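Local coordinates for histidine--tRNA ligase (PDB 1QE0), which joins L-histidine to its cognate tRNA(His) at the expense of ATP, as a homodimeric class II aminoacyl-tRNA synthetase, at residues G291-E294 with G298-E301; A141-M146 with T302-A307. All blocks are in the same frame, centred on the assembly; numbering follows the deposited sequence.

Interaction 1: G291-E294 with G298-E301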
loop_
_atom_site.group_PDB
_atom_site.type_symbol
_atom_site.label_atom_id
_atom_site.label_comp_id
_atom_site.label_asym_id
_atom_site.label_seq_id
_atom_site.Cartn_x
_atom_site.Cartn_y
_atom_site.Cartn_z
ATOM N N GLY A 291 11.017 26.668 2.488
ATOM C CA GLY A 291 12.463 26.642 2.496
ATOM C C GLY A 291 12.988 25.227 2.305
ATOM O O GLY A 291 14.165 25.045 2.017
ATOM N N LEU A 292 12.119 24.227 2.472
ATOM C CA LEU A 292 12.484 22.831 2.319
ATOM C C LEU A 292 12.939 22.543 0.894
ATOM O O LEU A 292 14.065 22.085 0.672
ATOM C CB LEU A 292 11.280 21.962 2.689
ATOM C CG LEU A 292 11.307 20.444 2.484
ATOM C CD1 LEU A 292 12.515 19.810 3.161
ATOM C CD2 LEU A 292 10.030 19.860 3.040
ATOM N N LEU A 293 12.099 22.898 -0.074
ATOM C CA LEU A 293 12.388 22.661 -1.482
ATOM C C LEU A 293 13.740 23.210 -1.968
ATOM O O LEU A 293 14.440 22.569 -2.746
ATOM C CB LEU A 293 11.252 23.233 -2.328
ATOM C CG LEU A 293 9.933 22.492 -2.589
ATOM C CD1 LEU A 293 10.069 21.561 -3.785
ATOM C CD2 LEU A 293 9.474 21.757 -1.356
ATOM N N GLU A 294 14.117 24.373 -1.458
ATOM C CA GLU A 294 15.355 25.046 -1.832
ATOM C C GLU A 294 16.587 24.359 -1.258
ATOM O O GLU A 294 17.662 24.407 -1.841
ATOM C CB GLU A 294 15.285 26.494 -1.389
ATOM C CG GLU A 294 13.864 26.923 -1.060
ATOM C CD GLU A 294 13.714 28.410 -1.011
ATOM O OE1 GLU A 294 13.695 29.003 0.090
ATOM O OE2 GLU A 294 13.633 28.993 -2.094
ATOM N N GLY A 298 15.555 23.174 -5.209
ATOM C CA GLY A 298 14.332 23.364 -5.966
ATOM C C GLY A 298 13.736 24.736 -5.764
ATOM O O GLY A 298 14.326 25.532 -5.022
ATOM N N PRO A 299 12.549 25.022 -6.356
ATOM C CA PRO A 299 11.759 26.261 -6.328
ATOM C C PRO A 299 11.451 26.718 -4.921
ATOM O O PRO A 299 11.703 25.996 -3.971
ATOM C CB PRO A 299 10.466 25.850 -7.016
ATOM C CG PRO A 299 10.881 24.797 -7.945
ATOM C CD PRO A 299 11.808 23.978 -7.082
ATOM N N SER A 300 10.872 27.903 -4.764
ATOM C CA SER A 300 10.537 28.365 -3.421
ATOM C C SER A 300 9.113 27.987 -3.051
ATOM O O SER A 300 8.468 28.696 -2.269
ATOM C CB SER A 300 10.701 29.873 -3.300
ATOM O OG SER A 300 12.018 30.245 -3.599
ATOM N N GLU A 301 8.614 26.889 -3.608
ATOM C CA GLU A 301 7.270 26.457 -3.301
ATOM C C GLU A 301 7.011 26.312 -1.817
ATOM O O GLU A 301 7.917 26.010 -1.036
ATOM C CB GLU A 301 6.979 25.126 -3.954
ATOM C CG GLU A 301 7.023 25.162 -5.442
ATOM C CD GLU A 301 6.023 26.112 -6.027
ATOM O OE1 GLU A 301 5.034 26.424 -5.327
ATOM O OE2 GLU A 301 6.236 26.533 -7.194
HETATM O O HOH W 1 17.548 25.967 -4.381
#
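E294 and S300 meet through their side chains: the hydroxyl OG of S300 donates to OE2 of E294 at 2.5 Å, arriving from above the carboxylate plane, 35° out of it. E294 can reach this far because its chain runs extended beyond CG (chi2 -163°), passing P299 O at 3.7 Å from CG. Where the chain turns back, the two backbones also meet. G298 N gives a weak hydrogen bond to L293 O (2.8 Å), its N-H...O angle only 123°, and E294 CA lies 3.4 Å from G298 O in a CA-H...O contact. A water adds a further link, donating to E294 O at 3.0 Å and weakly to G298 O. L293 supplies the apolar part, with CD1 4.4 Å from CD of P299 and CG 4.2 Å from CB of E301. Outward, G291 is the N-cap residue of helix 292-295, and helix 82-91 backs the turn through V86 and Y89, both touched by L293; Y89 is also touched by E301. The contact is therefore mixed, a return of the chain at the surface with a polar side at E294 and S300 and an apolar side where buried L293 packs on P299 and E301.

Interaction 2: A141-M146 with T302-A307; sequences AEVLAM and TGIGFA
V143 and I304 meet tip to tip between helix 137-153 and strand 302-309, whose Gly-Ile-Gly-Phe sequence belongs to motif 3 of the class II synthetases, a strand of the antiparallel catalytic sheet that runs on into a helix. The two short segments point the same way, 5° apart, with axes 9.2 Å from each other, the spacing of a helix laid along one face of a sheet. Alternation in the strand sends I304 and F306 toward the helix. The aliphatic packing is carried by V143: its CG2 lies 3.3 Å from CD1 of I304 and its CG1 3.7 Å from CG2 of I304. The extended I304 chain, with chi1 and chi2 both near 180°, carries CD1 out to the helix. Backbone pairing with A131 and V129 on one flank, and with Y289 and G287 on the other, sets the strand within the sheet. Polar links lie elsewhere on the helix: E142 forms salt bridges to K103 and to R353 of the second subunit. The aromatic contact is a Met-aromatic one. The side chains of M146 and F306 cross at about a right angle, and the line from SD of M146 to the F306 ring centroid lies 83° off the ring normal, so SD is at the edge, 3.8 Å from both CE2 and CZ of F306.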
loop_
_atom_site.group_PDB
_atom_site.type_symbol
_atom_site.label_atom_id
_atom_site.label_comp_id
_atom_site.label_asym_id
_atom_site.label_seq_id
_atom_site.Cartn_x
_atom_site.Cartn_y
_atom_site.Cartn_z
ATOM N N ALA A 141 -6.627 23.788 6.374
ATOM C CA ALA A 141 -7.851 23.211 6.913
ATOM C C ALA A 141 -8.121 21.854 6.252
ATOM O O ALA A 141 -8.415 20.886 6.950
ATOM C CB ALA A 141 -9.034 24.148 6.732
ATOM N N GLU A 142 -7.938 21.756 4.933
ATOM C CA GLU A 142 -8.179 20.484 4.237
ATOM C C GLU A 142 -7.308 19.352 4.762
ATOM O O GLU A 142 -7.805 18.216 4.904
ATOM C CB GLU A 142 -7.952 20.602 2.735
ATOM C CG GLU A 142 -8.086 19.282 2.011
ATOM C CD GLU A 142 -7.627 19.370 0.578
ATOM O OE1 GLU A 142 -6.427 19.106 0.339
ATOM O OE2 GLU A 142 -8.457 19.699 -0.301
ATOM N N VAL A 143 -6.025 19.641 5.040
ATOM C CA VAL A 143 -5.178 18.593 5.549
ATOM C C VAL A 143 -5.470 18.280 6.989
ATOM O O VAL A 143 -5.285 17.135 7.400
ATOM C CB VAL A 143 -3.683 18.799 5.341
ATOM C CG1 VAL A 143 -3.391 19.597 4.084
ATOM C CG2 VAL A 143 -3.037 19.328 6.554
ATOM N N LEU A 144 -5.979 19.258 7.751
ATOM C CA LEU A 144 -6.303 19.015 9.182
ATOM C C LEU A 144 -7.601 18.257 9.325
ATOM O O LEU A 144 -7.729 17.409 10.192
ATOM C CB LEU A 144 -6.400 20.293 9.994
ATOM C CG LEU A 144 -5.087 21.036 10.175
ATOM C CD1 LEU A 144 -5.407 22.388 10.762
ATOM C CD2 LEU A 144 -4.125 20.270 11.031
ATOM N N ALA A 145 -8.572 18.580 8.489
ATOM C CA ALA A 145 -9.841 17.893 8.496
ATOM C C ALA A 145 -9.561 16.433 8.087
ATOM O O ALA A 145 -10.182 15.493 8.610
ATOM C CB ALA A 145 -10.756 18.546 7.508
ATOM N N MET A 146 -8.597 16.250 7.175
ATOM C CA MET A 146 -8.205 14.924 6.680
ATOM C C MET A 146 -7.539 14.073 7.776
ATOM O O MET A 146 -7.958 12.931 8.016
ATOM C CB MET A 146 -7.247 15.066 5.479
ATOM C CG MET A 146 -6.747 13.746 4.898
ATOM S SD MET A 146 -5.246 13.951 3.904
ATOM C CE MET A 146 -5.904 14.580 2.480
ATOM N N THR A 302 5.767 26.603 -1.445
ATOM C CA THR A 302 5.271 26.484 -0.079
ATOM C C THR A 302 4.642 25.100 -0.026
ATOM O O THR A 302 4.356 24.519 -1.067
ATOM C CB THR A 302 4.186 27.556 0.239
ATOM O OG1 THR A 302 3.546 28.012 -0.970
ATOM C CG2 THR A 302 4.802 28.722 0.935
ATOM N N GLY A 303 4.415 24.574 1.167
ATOM C CA GLY A 303 3.821 23.253 1.264
ATOM C C GLY A 303 3.492 22.831 2.682
ATOM O O GLY A 303 4.031 23.386 3.647
ATOM N N ILE A 304 2.609 21.844 2.802
ATOM C CA ILE A 304 2.178 21.314 4.084
ATOM C C ILE A 304 2.040 19.822 3.909
ATOM O O ILE A 304 1.674 19.338 2.833
ATOM C CB ILE A 304 0.777 21.896 4.514
ATOM C CG1 ILE A 304 0.356 21.394 5.903
ATOM C CG2 ILE A 304 -0.278 21.560 3.490
ATOM C CD1 ILE A 304 -0.978 21.878 6.330
ATOM N N GLY A 305 2.306 19.095 4.978
ATOM C CA GLY A 305 2.162 17.658 4.934
ATOM C C GLY A 305 2.181 17.113 6.337
ATOM O O GLY A 305 2.299 17.885 7.298
ATOM N N PHE A 306 2.073 15.804 6.448
ATOM C CA PHE A 306 2.101 15.141 7.722
ATOM C C PHE A 306 2.555 13.730 7.430
ATOM O O PHE A 306 2.718 13.380 6.256
ATOM C CB PHE A 306 0.724 15.158 8.402
ATOM C CG PHE A 306 -0.383 14.439 7.649
ATOM C CD1 PHE A 306 -0.550 13.078 7.762
ATOM C CD2 PHE A 306 -1.319 15.140 6.938
ATOM C CE1 PHE A 306 -1.631 12.439 7.183
ATOM C CE2 PHE A 306 -2.405 14.512 6.357
ATOM C CZ PHE A 306 -2.563 13.177 6.478
ATOM N N ALA A 307 2.825 12.949 8.477
ATOM C CA ALA A 307 3.250 11.555 8.345
ATOM C C ALA A 307 2.584 10.855 9.479
ATOM O O ALA A 307 2.388 11.438 10.521
ATOM C CB ALA A 307 4.720 11.418 8.460
#

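How the interactions relate
Followed from the N terminus, the chain first passes helix 137-153, whose residues 141-146 form one half of interaction 2. It then travels through 155 intervening residues, including helix 231-245 and strands 265-272 and 280-290, before strand 302-309 returns to that helix and closes this long loop. Interaction 1 is contained wholly within it: residues 291-294, just after strand 280-290, meet 298-301 across only three residues. Segment 298-301 leads directly into 302-307, yet the contact centres lie about 17 Å apart. Interaction 1 thus shapes the surface connection between two neighbouring antiparallel strands, whereas interaction 2 joins the second of them to the buried 141-146 part of helix 137-153.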